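Local coordinates for protein fructose transport system repressor FruR (Pseudomonas putida, PDB 3O74) that probably binds DNA as a LacI-family repressor and activator of transcription, with fructose 1-phosphate as its preferred effector, at residues L125-P130 with Y156-F161; Q167-Q171 with D197-A201. All coordinates share one frame; numbering follows the deposited sequence.

Contact 1 of 2, residues L125-P130 with Y156-F161; sequences LIGARP and YQGEAF
Leu125 offers its carbonyl O to Tyr156 N, 2.8 Å away in an almost straight bond of the parallel pairing between the two strands. Ile126 comes next, its CA touching Tyr156 O. Gly127 is gripped twice: its N donates to Tyr156 O (2.8 Å), and its O takes Gly158 N at 2.7 Å, the donor tilted 32° from the carbonyl plane. Ala128 then sets CB over one face of the Phe161 ring, a CH-pi contact 4.2 Å from the centroid. At Arg129 the N still reaches Gly158 O (2.9 Å), carrying the ladder one residue past the strand, though from above the carbonyl plane. Bent at chi2 (-54°) and chi3, the Arg129 chain passes CG by Phe161 CE2 at 3.8 Å and brings the guanidinium edge to Glu159 O; its NH1 forms a salt bridge with Glu131. Pro130 lays CB against the Gln157 amide, and a water joins Pro130 O to Gln157 NE2. This is the parallel pairing of a beta-alpha-beta unit, strands 122-128 and 152-158 joined through helix 133-144. Backbone bonds set the register, and past the strand ends packing on Phe161 and the Gln157 amide is added to them.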
ATOM      1  N   LEU B 125       3.053 -25.705   0.145  1.00 28.68           N
ATOM      2  CA  LEU B 125       3.671 -24.400   0.030  1.00 27.87           C
ATOM      3  C   LEU B 125       3.151 -23.736  -1.237  1.00 28.09           C
ATOM      4  O   LEU B 125       3.179 -24.329  -2.317  1.00 28.32           O
ATOM      5  CB  LEU B 125       5.189 -24.530  -0.051  1.00 29.96           C
ATOM      6  CG  LEU B 125       5.913 -23.228  -0.376  1.00 30.76           C
ATOM      7  CD1 LEU B 125       6.110 -22.396   0.884  1.00 29.02           C
ATOM      8  CD2 LEU B 125       7.248 -23.525  -1.046  1.00 35.90           C
ATOM      9  N   ILE B 126       2.659 -22.514  -1.099  1.00 22.49           N
ATOM     10  CA  ILE B 126       2.252 -21.734  -2.252  1.00 22.66           C
ATOM     11  C   ILE B 126       3.157 -20.514  -2.355  1.00 24.30           C
ATOM     12  O   ILE B 126       3.228 -19.701  -1.436  1.00 22.63           O
ATOM     13  CB  ILE B 126       0.782 -21.310  -2.152  1.00 22.01           C
ATOM     14  CG1 ILE B 126      -0.135 -22.483  -2.515  1.00 23.78           C
ATOM     15  CG2 ILE B 126       0.497 -20.117  -3.067  1.00 23.89           C
ATOM     16  CD1 ILE B 126      -1.623 -22.172  -2.395  1.00 30.80           C
ATOM     17  N   GLY B 127       3.850 -20.402  -3.481  1.00 23.78           N
ATOM     18  CA  GLY B 127       4.797 -19.330  -3.694  1.00 26.41           C
ATOM     19  C   GLY B 127       4.764 -18.873  -5.137  1.00 24.95           C
ATOM     20  O   GLY B 127       3.878 -19.258  -5.889  1.00 24.59           O
ATOM     21  N   ALA B 128       5.736 -18.057  -5.524  1.00 20.96           N
ATOM     22  CA  ALA B 128       5.777 -17.490  -6.865  1.00 22.68           C
ATOM     23  C   ALA B 128       7.189 -17.030  -7.179  1.00 22.75           C
ATOM     24  O   ALA B 128       7.994 -16.825  -6.271  1.00 28.08           O
ATOM     25  CB  ALA B 128       4.798 -16.325  -6.988  1.00 23.40           C
ATOM     26  N   ARG B 129       7.487 -16.875  -8.465  1.00 24.01           N
ATOM     27  CA  ARG B 129       8.814 -16.449  -8.897  1.00 28.10           C
ATOM     28  C   ARG B 129       9.894 -17.317  -8.270  1.00 21.86           C
ATOM     29  O   ARG B 129      10.763 -16.807  -7.569  1.00 25.39           O
ATOM     30  CB  ARG B 129       9.048 -14.988  -8.513  1.00 26.01           C
ATOM     31  CG  ARG B 129       8.045 -14.028  -9.117  1.00 34.38           C
ATOM     32  CD  ARG B 129       7.987 -14.212 -10.619  1.00 45.03           C
ATOM     33  NE  ARG B 129       7.969 -12.935 -11.322  1.00 48.91           N
ATOM     34  CZ  ARG B 129       9.029 -12.145 -11.453  1.00 51.14           C
ATOM     35  NH1 ARG B 129      10.190 -12.498 -10.918  1.00 52.66           N
ATOM     36  NH2 ARG B 129       8.930 -11.000 -12.111  1.00 51.28           N
ATOM     37  N   PRO B 130       9.846 -18.636  -8.527  1.00 25.61           N
ATOM     38  CA  PRO B 130      10.760 -19.598  -7.900  1.00 26.60           C
ATOM     39  C   PRO B 130      12.236 -19.307  -8.179  1.00 28.97           C
ATOM     40  O   PRO B 130      13.102 -19.736  -7.413  1.00 29.08           O
ATOM     41  CB  PRO B 130      10.347 -20.938  -8.528  1.00 29.17           C
ATOM     42  CG  PRO B 130       9.656 -20.572  -9.796  1.00 29.15           C
ATOM     43  CD  PRO B 130       8.959 -19.280  -9.511  1.00 25.38           C
ATOM     44  N   TYR B 156       3.684 -25.495  -4.791  1.00 27.44           N
ATOM     45  CA  TYR B 156       3.175 -24.820  -5.975  1.00 28.69           C
ATOM     46  C   TYR B 156       3.740 -23.417  -6.029  1.00 29.90           C
ATOM     47  O   TYR B 156       3.480 -22.602  -5.146  1.00 33.31           O
ATOM     48  CB  TYR B 156       1.646 -24.759  -5.945  1.00 29.03           C
ATOM     49  CG  TYR B 156       0.992 -26.086  -6.230  1.00 37.97           C
ATOM     50  CD1 TYR B 156       0.588 -26.420  -7.515  1.00 43.42           C
ATOM     51  CD2 TYR B 156       0.796 -27.015  -5.219  1.00 42.91           C
ATOM     52  CE1 TYR B 156      -0.006 -27.640  -7.783  1.00 49.34           C
ATOM     53  CE2 TYR B 156       0.205 -28.236  -5.477  1.00 46.66           C
ATOM     54  CZ  TYR B 156      -0.193 -28.543  -6.758  1.00 52.62           C
ATOM     55  OH  TYR B 156      -0.781 -29.759  -7.018  1.00 64.80           O
ATOM     56  N   GLN B 157       4.512 -23.136  -7.071  1.00 28.22           N
ATOM     57  CA  GLN B 157       5.154 -21.838  -7.200  1.00 31.53           C
ATOM     58  C   GLN B 157       4.801 -21.206  -8.538  1.00 34.81           C
ATOM     59  O   GLN B 157       5.249 -21.653  -9.592  1.00 39.56           O
ATOM     60  CB  GLN B 157       6.664 -21.969  -7.014  1.00 32.25           C
ATOM     61  CG  GLN B 157       7.051 -22.370  -5.599  1.00 35.13           C
ATOM     62  CD  GLN B 157       8.534 -22.606  -5.437  1.00 40.28           C
ATOM     63  OE1 GLN B 157       9.033 -23.701  -5.700  1.00 42.61           O
ATOM     64  NE2 GLN B 157       9.251 -21.579  -4.996  1.00 40.81           N
ATOM     65  N   GLY B 158       3.977 -20.166  -8.473  1.00 25.88           N
ATOM     66  CA  GLY B 158       3.434 -19.529  -9.657  1.00 30.10           C
ATOM     67  C   GLY B 158       4.334 -18.507 -10.323  1.00 30.87           C
ATOM     68  O   GLY B 158       5.531 -18.417 -10.038  1.00 28.80           O
ATOM     69  N   GLU B 159       3.732 -17.724 -11.210  1.00 27.40           N
ATOM     70  CA  GLU B 159       4.462 -16.823 -12.093  1.00 35.00           C
ATOM     71  C   GLU B 159       4.561 -15.392 -11.564  1.00 36.25           C
ATOM     72  O   GLU B 159       5.331 -14.589 -12.091  1.00 38.56           O
ATOM     73  CB  GLU B 159       3.812 -16.817 -13.482  1.00 43.32           C
ATOM     74  CG  GLU B 159       2.430 -16.175 -13.529  1.00 55.66           C
ATOM     75  CD  GLU B 159       1.367 -16.977 -12.795  1.00 66.01           C
ATOM     76  OE1 GLU B 159       1.520 -18.211 -12.658  1.00 63.85           O
ATOM     77  OE2 GLU B 159       0.367 -16.367 -12.360  1.00 73.87           O
ATOM     78  N   ALA B 160       3.783 -15.070 -10.533  1.00 29.34           N
ATOM     79  CA  ALA B 160       3.769 -13.712 -10.002  1.00 27.72           C
ATOM     80  C   ALA B 160       3.284 -13.648  -8.556  1.00 24.68           C
ATOM     81  O   ALA B 160       2.483 -14.476  -8.118  1.00 21.48           O
ATOM     82  CB  ALA B 160       2.909 -12.813 -10.887  1.00 30.86           C
ATOM     83  N   PHE B 161       3.779 -12.662  -7.817  1.00 21.49           N
ATOM     84  CA  PHE B 161       3.252 -12.374  -6.491  1.00 19.50           C
ATOM     85  C   PHE B 161       1.981 -11.548  -6.643  1.00 25.26           C
ATOM     86  O   PHE B 161       1.998 -10.326  -6.497  1.00 23.24           O
ATOM     87  CB  PHE B 161       4.275 -11.623  -5.644  1.00 16.56           C
ATOM     88  CG  PHE B 161       5.480 -12.448  -5.266  1.00 22.85           C
ATOM     89  CD1 PHE B 161       5.375 -13.459  -4.322  1.00 21.31           C
ATOM     90  CD2 PHE B 161       6.716 -12.202  -5.843  1.00 18.46           C
ATOM     91  CE1 PHE B 161       6.482 -14.216  -3.966  1.00 19.10           C
ATOM     92  CE2 PHE B 161       7.825 -12.951  -5.492  1.00 20.55           C
ATOM     93  CZ  PHE B 161       7.709 -13.961  -4.551  1.00 23.94           C
TER
HETATM   94  O   HOH W   1      12.054 -21.279  -5.006  1.00 33.91           O

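Contact 2 of 2, residues Q167-Q171 with D197-A201; sequences QRLMQ and DTLQA
Thr198 of helix 189-201 meets three residues of helix 163-177, and its side chain is the one to follow. CB packs against the CG of Met170, modelled as selenomethionine, at 3.7 Å. From there the branches part. OG1, anti to the carbonyl carbon (chi1 -63°), lies 3.1 Å from Gln167 O, within reach of a weak hydrogen bond. The hydroxyl proton has Gly194 O, one turn back in Thr198's own helix, as an alternative acceptor, so which bond forms is not settled; Gln167 O meanwhile already receives Gln171 N within its helix. OG1 also touches Gln167 CG at 3.4 Å and the CB of Met170. The methyl, CG2, turns the other way and rests on Met170 CG, with Gln171 NE2 at 3.8 Å: the bend of the Gln171 chain at chi2 brings its amide back over this methyl.

On one flank of Thr198, the extended Gln167 chain runs out to lay its amide against Asp197 CB, the amide and carboxylate planes 52° apart. One water donates to both Gln167 OE1 and Asp197 OD2, at 2.6 Å each. Asp197 OD2 also forms a salt bridge with Arg163, which would probably favour the charged carboxylate. Deeper in, Met170 CE meets Leu199 CD1 at 3.5 Å.

The axes of the two segments are 54° apart and approach to 9.4 Å. Met170 continues inward to Ile126 of strand 122-128 and to Leu180 and Leu209, so this is helix-helix packing on one face of the sheet. At the outer side, Asp197 OD1 makes a weak hydrogen bond to Gln218 of the second subunit, and Gln200 packs on Phe222 of that subunit.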
ATOM      1  N   GLN B 167      -4.914 -17.361  -6.099  1.00 24.76           N
ATOM      2  CA  GLN B 167      -6.205 -17.996  -6.331  1.00 27.02           C
ATOM      3  C   GLN B 167      -6.061 -19.189  -7.275  1.00 28.40           C
ATOM      4  O   GLN B 167      -6.620 -20.257  -7.028  1.00 30.18           O
ATOM      5  CB  GLN B 167      -7.197 -16.976  -6.899  1.00 27.50           C
ATOM      6  CG  GLN B 167      -8.602 -17.508  -7.130  1.00 35.92           C
ATOM      7  CD  GLN B 167      -9.516 -16.460  -7.748  1.00 46.67           C
ATOM      8  OE1 GLN B 167      -9.057 -15.564  -8.458  1.00 38.80           O
ATOM      9  NE2 GLN B 167     -10.815 -16.565  -7.478  1.00 53.24           N
ATOM     10  N   ARG B 168      -5.303 -19.011  -8.352  1.00 24.96           N
ATOM     11  CA  ARG B 168      -5.104 -20.086  -9.322  1.00 28.74           C
ATOM     12  C   ARG B 168      -4.385 -21.284  -8.710  1.00 33.82           C
ATOM     13  O   ARG B 168      -4.767 -22.430  -8.945  1.00 33.01           O
ATOM     14  CB  ARG B 168      -4.317 -19.581 -10.534  1.00 33.64           C
ATOM     15  CG  ARG B 168      -3.969 -20.666 -11.545  1.00 44.34           C
ATOM     16  CD  ARG B 168      -3.143 -20.105 -12.695  1.00 51.03           C
ATOM     17  NE  ARG B 168      -3.685 -18.833 -13.164  1.00 60.07           N
ATOM     18  CZ  ARG B 168      -3.085 -17.658 -13.003  1.00 65.24           C
ATOM     19  NH1 ARG B 168      -1.905 -17.593 -12.402  1.00 63.50           N
ATOM     20  NH2 ARG B 168      -3.659 -16.548 -13.453  1.00 66.99           N
ATOM     21  N   LEU B 169      -3.339 -21.014  -7.935  1.00 27.76           N
ATOM     22  CA  LEU B 169      -2.555 -22.078  -7.309  1.00 24.45           C
ATOM     23  C   LEU B 169      -3.342 -22.841  -6.243  1.00 28.06           C
ATOM     24  O   LEU B 169      -3.211 -24.058  -6.118  1.00 31.41           O
ATOM     25  CB  LEU B 169      -1.263 -21.518  -6.712  1.00 22.00           C
ATOM     26  CG  LEU B 169      -0.283 -20.913  -7.719  1.00 24.88           C
ATOM     27  CD1 LEU B 169       0.942 -20.360  -7.007  1.00 30.40           C
ATOM     28  CD2 LEU B 169       0.114 -21.935  -8.773  1.00 32.05           C
HETATM   29  N   MSE B 170      -4.155 -22.125  -5.473  1.00 27.81           N
HETATM   30  CA  MSE B 170      -4.989 -22.773  -4.467  1.00 28.53           C
HETATM   31  C   MSE B 170      -5.970 -23.730  -5.134  1.00 30.72           C
HETATM   32  O   MSE B 170      -6.192 -24.836  -4.646  1.00 30.28           O
HETATM   33  CB  MSE B 170      -5.748 -21.743  -3.628  1.00 26.35           C
HETATM   34  CG  MSE B 170      -6.467 -22.348  -2.425  1.00 29.59           C
HETATM   35 SE   MSE B 170      -5.219 -23.248  -1.223  0.61 32.00          SE
HETATM   36  CE  MSE B 170      -6.475 -23.875   0.126  1.00 44.14           C
ATOM     37  N   GLN B 171      -6.558 -23.298  -6.247  1.00 37.29           N
ATOM     38  CA  GLN B 171      -7.476 -24.143  -7.008  1.00 41.83           C
ATOM     39  C   GLN B 171      -6.767 -25.399  -7.489  1.00 42.75           C
ATOM     40  O   GLN B 171      -7.248 -26.514  -7.288  1.00 44.16           O
ATOM     41  CB  GLN B 171      -8.036 -23.391  -8.216  1.00 47.63           C
ATOM     42  CG  GLN B 171      -9.326 -22.649  -7.952  1.00 53.72           C
ATOM     43  CD  GLN B 171     -10.483 -23.576  -7.632  1.00 55.69           C
ATOM     44  OE1 GLN B 171     -10.425 -24.782  -7.878  1.00 54.23           O
ATOM     45  NE2 GLN B 171     -11.547 -23.009  -7.080  1.00 57.17           N
ATOM     46  N   ASP B 197      -9.743 -15.976  -1.612  1.00 29.40           N
ATOM     47  CA  ASP B 197     -10.751 -15.917  -2.668  1.00 31.86           C
ATOM     48  C   ASP B 197     -11.251 -17.313  -2.995  1.00 35.56           C
ATOM     49  O   ASP B 197     -12.455 -17.540  -3.160  1.00 33.57           O
ATOM     50  CB  ASP B 197     -10.184 -15.276  -3.931  1.00 32.64           C
ATOM     51  CG  ASP B 197     -10.002 -13.782  -3.795  1.00 35.44           C
ATOM     52  OD1 ASP B 197     -10.781 -13.151  -3.050  1.00 36.30           O
ATOM     53  OD2 ASP B 197      -9.075 -13.240  -4.434  1.00 40.56           O
ATOM     54  N   THR B 198     -10.316 -18.248  -3.090  1.00 28.46           N
ATOM     55  CA  THR B 198     -10.658 -19.622  -3.414  1.00 29.23           C
ATOM     56  C   THR B 198     -11.495 -20.229  -2.297  1.00 29.72           C
ATOM     57  O   THR B 198     -12.519 -20.858  -2.550  1.00 32.62           O
ATOM     58  CB  THR B 198      -9.398 -20.471  -3.658  1.00 32.80           C
ATOM     59  OG1 THR B 198      -8.692 -19.948  -4.790  1.00 34.05           O
ATOM     60  CG2 THR B 198      -9.773 -21.915  -3.928  1.00 34.16           C
ATOM     61  N   LEU B 199     -11.059 -20.021  -1.058  1.00 27.86           N
ATOM     62  CA  LEU B 199     -11.774 -20.532   0.106  1.00 30.84           C
ATOM     63  C   LEU B 199     -13.202 -20.000   0.162  1.00 38.34           C
ATOM     64  O   LEU B 199     -14.133 -20.726   0.499  1.00 36.17           O
ATOM     65  CB  LEU B 199     -11.030 -20.149   1.386  1.00 38.10           C
ATOM     66  CG  LEU B 199      -9.991 -21.142   1.901  1.00 41.87           C
ATOM     67  CD1 LEU B 199      -9.245 -21.808   0.755  1.00 53.38           C
ATOM     68  CD2 LEU B 199      -9.032 -20.460   2.854  1.00 30.59           C
ATOM     69  N   GLN B 200     -13.372 -18.726  -0.170  1.00 41.32           N
ATOM     70  CA  GLN B 200     -14.688 -18.100  -0.106  1.00 43.29           C
ATOM     71  C   GLN B 200     -15.665 -18.678  -1.124  1.00 45.17           C
ATOM     72  O   GLN B 200     -16.872 -18.724  -0.884  1.00 45.02           O
ATOM     73  CB  GLN B 200     -14.567 -16.588  -0.276  1.00 43.18           C
ATOM     74  CG  GLN B 200     -14.714 -15.830   1.025  1.00 57.21           C
ATOM     75  CD  GLN B 200     -16.076 -15.182   1.177  1.00 65.53           C
ATOM     76  OE1 GLN B 200     -16.206 -13.961   1.092  1.00 71.05           O
ATOM     77  NE2 GLN B 200     -17.100 -15.998   1.401  1.00 65.31           N
ATOM     78  N   ALA B 201     -15.139 -19.119  -2.261  1.00 45.79           N
ATOM     79  CA  ALA B 201     -15.968 -19.735  -3.291  1.00 50.93           C
ATOM     80  C   ALA B 201     -16.530 -21.074  -2.817  1.00 54.71           C
ATOM     81  O   ALA B 201     -17.600 -21.495  -3.256  1.00 60.80           O
ATOM     82  CB  ALA B 201     -15.186 -19.905  -4.579  1.00 53.28           C
TER
HETATM   83  O   HOH W   2      -8.449 -13.495  -6.992  1.00 50.68           O

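Overall arrangement
Helix 163-177 ties the two contacts together, since it follows strand 152-158 directly in the chain. Their centres lie 14 Å apart, yet they touch: Glu159 OE2 of contact 1 forms a salt bridge with Arg168 NH1 of contact 2 at 2.6 Å, and Leu169 CD1 packs on the strand pair, 3.3 Å from Gly127 O and 3.4 Å from Gly158 N. Leu169 also meets Ile126, adding to the apolar layer between sheet and helix. The roles differ: contact 1 sits nearer the chain's centre, the Phe161 side chain about 4 Å from a glycerol, probably from the crystallisation liquor, though such molecules often mark pockets; contact 2 lies farther out, beside the second subunit.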